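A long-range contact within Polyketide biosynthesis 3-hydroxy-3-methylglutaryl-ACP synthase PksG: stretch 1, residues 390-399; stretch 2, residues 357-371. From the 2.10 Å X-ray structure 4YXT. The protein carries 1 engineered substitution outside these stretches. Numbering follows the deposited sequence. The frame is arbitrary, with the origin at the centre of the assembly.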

# COMPACT_ATOMS: atom_id res chain seq x y z
N MET A 390 18.88 28.37 -0.09
CA MET A 390 18.25 28.68 1.20
C MET A 390 19.17 28.37 2.38
O MET A 390 18.90 28.81 3.49
CB MET A 390 16.93 27.92 1.35
N ILE A 391 20.19 27.54 2.15
CA ILE A 391 21.38 27.44 3.00
C ILE A 391 22.59 27.29 2.09
O ILE A 391 22.98 26.17 1.76
CB ILE A 391 21.34 26.22 3.96
CG1 ILE A 391 20.10 26.27 4.87
CG2 ILE A 391 22.62 26.17 4.80
CD1 ILE A 391 19.95 25.06 5.78
N PRO A 392 23.23 28.41 1.69
CA PRO A 392 24.18 28.34 0.55
C PRO A 392 25.31 27.32 0.70
O PRO A 392 25.80 26.78 -0.31
CB PRO A 392 24.74 29.77 0.46
CG PRO A 392 23.90 30.62 1.36
CD PRO A 392 23.23 29.72 2.36
N GLY A 393 25.73 27.05 1.92
CA GLY A 393 26.79 26.07 2.13
C GLY A 393 26.52 24.79 1.38
O GLY A 393 27.23 24.48 0.42
N ILE A 394 25.41 24.14 1.75
CA ILE A 394 25.17 22.68 1.58
C ILE A 394 25.42 22.12 0.19
O ILE A 394 26.08 21.09 0.03
CB ILE A 394 23.72 22.27 1.96
CG1 ILE A 394 23.31 22.88 3.32
CG2 ILE A 394 23.60 20.76 2.04
CD1 ILE A 394 21.86 22.68 3.70
N MET A 395 24.86 22.79 -0.81
CA MET A 395 24.99 22.34 -2.18
C MET A 395 26.45 22.36 -2.60
O MET A 395 26.97 21.35 -3.05
CB MET A 395 24.17 23.24 -3.10
CG MET A 395 22.68 23.25 -2.80
SD MET A 395 21.73 22.08 -3.79
CE MET A 395 22.66 20.55 -3.55
N GLN A 396 27.09 23.52 -2.44
CA GLN A 396 28.51 23.69 -2.71
C GLN A 396 29.35 22.77 -1.82
O GLN A 396 30.40 22.29 -2.25
CB GLN A 396 28.95 25.14 -2.50
N SER A 397 28.89 22.54 -0.59
CA SER A 397 29.63 21.70 0.39
C SER A 397 30.08 20.33 -0.15
O SER A 397 31.27 20.11 -0.33
CB SER A 397 28.81 21.51 1.66
OG SER A 397 28.77 20.14 2.03
N THR A 398 29.12 19.43 -0.39
CA THR A 398 29.39 18.06 -0.88
C THR A 398 28.93 17.89 -2.34
O THR A 398 27.90 18.46 -2.73
CB THR A 398 28.73 16.97 0.03
OG1 THR A 398 28.92 15.66 -0.53
CG2 THR A 398 27.22 17.20 0.24
N GLN A 399 29.68 17.15 -3.14
CA GLN A 399 29.28 16.89 -4.53
C GLN A 399 29.75 15.52 -5.03
O GLN A 399 30.44 15.41 -6.05
CB GLN A 399 29.76 18.02 -5.45
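Stretch 2, residues 357-371: DRRYQLSMEEYELLF

How does stretch 2 begin its run along the short helix of stretch 1? It starts at the far end, where Thr398 is the first residue to leave helical geometry. Arg358, itself the first residue after a helix to do so, lies 6.8 Å from it, CA to CA. Thr398 CB rests 3.7 Å from Arg358 O, and the arginine side chain sets out toward stretch 1 before its end leads away. From here the two chains run in opposite senses: as stretch 2 advances, its partners step back from Thr398 through Ile394 to Ile391.

What does Tyr360 do in the extended segment that follows? Arg359 turns away, and Tyr360, in a strand with chi1 in t, points toward the helix and gives up more surface to the contact than any other residue. Ile394 CG1 lies over one face of its ring, 3.7 Å from the Tyr360 ring centroid in a CH-pi contact, while Ser397 OG sits at the ring edge, 3.6 Å from Tyr360 CD1. Beside the hydroxyl lies Gly393, whose CA is 4.2 Å from Tyr360 OH; a CB at its ideal position there would clash with that oxygen.

How does the chain turn from strand into helix? Leu362 brings its end nearer to stretch 1, with CD2 4.1 Å from Ile391 CD1. Ser363 then caps the next helix, its OG accepting from Glu366 N at 2.9 Å, and Ser363 N returns a bond to Glu366 OE1, also 2.9 Å.

Where does that helix meet stretch 1? It meets Ile391, on the N-terminal side of the stretch 1 helix. Glu366 OE2 comes within 3.1 Å of Ile391 CG2 and takes a weak hydrogen bond from Tyr360 OH at 3.3 Å. One turn on, Leu370 CD1 lies 4.4 Å from Ile391 CD1. No hydrogen bond crosses between the stretches; the contact rests on packing.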

# COMPACT_ATOMS: atom_id res chain seq x y z
N ASP A 357 29.23 9.67 6.49
CA ASP A 357 30.31 10.63 6.81
C ASP A 357 30.28 11.95 6.00
O ASP A 357 30.82 12.94 6.47
CB ASP A 357 31.70 10.02 6.66
CG ASP A 357 31.90 8.77 7.48
OD1 ASP A 357 31.25 8.61 8.55
OD2 ASP A 357 32.71 7.94 7.03
N ARG A 358 29.67 12.00 4.79
CA ARG A 358 29.76 13.22 3.95
C ARG A 358 28.60 14.14 4.03
O ARG A 358 28.52 15.08 3.24
CB ARG A 358 30.00 12.91 2.47
CG ARG A 358 30.67 11.57 2.22
CD ARG A 358 31.83 11.62 1.23
NE ARG A 358 32.91 10.71 1.64
CZ ARG A 358 33.96 10.39 0.88
NH1 ARG A 358 34.10 10.87 -0.35
NH2 ARG A 358 34.88 9.56 1.36
N ARG A 359 27.69 13.95 4.98
CA ARG A 359 26.55 14.84 5.06
C ARG A 359 26.96 16.13 5.72
O ARG A 359 27.92 16.17 6.50
CB ARG A 359 25.39 14.21 5.86
CG ARG A 359 24.88 12.90 5.30
CD ARG A 359 23.94 12.21 6.27
NE ARG A 359 24.67 11.75 7.47
CZ ARG A 359 24.12 11.26 8.57
NH1 ARG A 359 22.78 11.09 8.63
NH2 ARG A 359 24.90 10.90 9.62
N TYR A 360 26.20 17.18 5.41
CA TYR A 360 26.44 18.51 5.94
C TYR A 360 25.84 18.68 7.30
O TYR A 360 24.64 18.45 7.50
CB TYR A 360 25.79 19.52 5.01
CG TYR A 360 26.02 20.97 5.34
CD1 TYR A 360 27.09 21.66 4.79
CD2 TYR A 360 25.14 21.66 6.14
CE1 TYR A 360 27.28 23.00 5.05
CE2 TYR A 360 25.32 22.99 6.41
CZ TYR A 360 26.40 23.66 5.87
OH TYR A 360 26.57 25.01 6.15
N GLN A 361 26.66 19.17 8.23
CA GLN A 361 26.22 19.41 9.60
C GLN A 361 25.50 20.75 9.79
O GLN A 361 26.06 21.80 9.54
CB GLN A 361 27.40 19.36 10.55
CG GLN A 361 26.99 19.73 11.96
CD GLN A 361 27.91 19.16 13.01
OE1 GLN A 361 28.92 18.54 12.71
NE2 GLN A 361 27.56 19.37 14.26
N LEU A 362 24.27 20.71 10.29
CA LEU A 362 23.53 21.92 10.56
C LEU A 362 23.95 22.56 11.89
O LEU A 362 24.25 21.88 12.86
CB LEU A 362 22.03 21.63 10.61
CG LEU A 362 21.36 21.10 9.36
CD1 LEU A 362 19.93 20.74 9.72
CD2 LEU A 362 21.37 22.09 8.20
N SER A 363 23.91 23.89 11.95
CA SER A 363 24.02 24.60 13.21
C SER A 363 22.62 24.72 13.81
O SER A 363 21.61 24.60 13.10
CB SER A 363 24.51 26.00 12.95
OG SER A 363 23.51 26.72 12.21
N MET A 364 22.56 25.03 15.10
CA MET A 364 21.28 25.25 15.77
C MET A 364 20.51 26.43 15.19
O MET A 364 19.29 26.44 15.25
CB MET A 364 21.49 25.44 17.28
CG MET A 364 21.91 24.17 18.00
SD MET A 364 20.71 22.82 17.82
CE MET A 364 21.83 21.49 18.22
N GLU A 365 21.20 27.42 14.63
CA GLU A 365 20.49 28.51 14.00
C GLU A 365 19.91 27.97 12.68
O GLU A 365 18.75 28.22 12.39
CB GLU A 365 21.34 29.78 13.81
CG GLU A 365 20.86 31.00 14.61
CD GLU A 365 21.43 31.12 16.04
OE1 GLU A 365 22.34 30.32 16.40
OE2 GLU A 365 20.99 32.01 16.82
N GLU A 366 20.70 27.22 11.91
CA GLU A 366 20.15 26.62 10.68
C GLU A 366 18.96 25.69 10.95
O GLU A 366 17.95 25.74 10.26
CB GLU A 366 21.23 25.85 9.91
CG GLU A 366 22.18 26.76 9.14
CD GLU A 366 23.44 26.07 8.69
OE1 GLU A 366 24.00 25.23 9.42
OE2 GLU A 366 23.90 26.39 7.59
N TYR A 367 19.08 24.88 11.99
CA TYR A 367 18.11 23.85 12.27
C TYR A 367 16.81 24.43 12.85
O TYR A 367 15.70 23.97 12.53
CB TYR A 367 18.73 22.79 13.19
CG TYR A 367 17.70 21.85 13.74
CD1 TYR A 367 17.11 20.87 12.93
CD2 TYR A 367 17.29 21.95 15.05
CE1 TYR A 367 16.15 20.02 13.43
CE2 TYR A 367 16.32 21.11 15.55
CZ TYR A 367 15.75 20.15 14.73
OH TYR A 367 14.81 19.31 15.26
N GLU A 368 16.93 25.48 13.67
CA GLU A 368 15.77 26.14 14.28
C GLU A 368 14.97 26.94 13.23
O GLU A 368 13.78 27.23 13.42
CB GLU A 368 16.24 27.06 15.42
CG GLU A 368 15.18 27.48 16.43
CD GLU A 368 15.01 26.50 17.59
OE1 GLU A 368 16.02 26.13 18.23
OE2 GLU A 368 13.85 26.11 17.86
N LEU A 369 15.63 27.28 12.12
CA LEU A 369 14.97 27.97 11.02
C LEU A 369 14.08 26.99 10.26
O LEU A 369 13.01 27.36 9.79
CB LEU A 369 16.00 28.62 10.08
CG LEU A 369 15.72 30.00 9.44
CD1 LEU A 369 15.35 29.87 7.97
CD2 LEU A 369 14.68 30.83 10.18
N LEU A 370 14.53 25.74 10.15
CA LEU A 370 13.73 24.70 9.49
C LEU A 370 12.68 24.09 10.43
O LEU A 370 11.51 24.03 10.07
CB LEU A 370 14.63 23.60 8.94
CG LEU A 370 15.81 24.03 8.08
CD1 LEU A 370 16.84 22.92 8.09
CD2 LEU A 370 15.37 24.38 6.67
N PHE A 371 13.07 23.65 11.63
CA PHE A 371 12.12 23.11 12.61
C PHE A 371 10.90 24.00 12.79
O PHE A 371 9.95 23.60 13.42
CB PHE A 371 12.80 22.86 13.97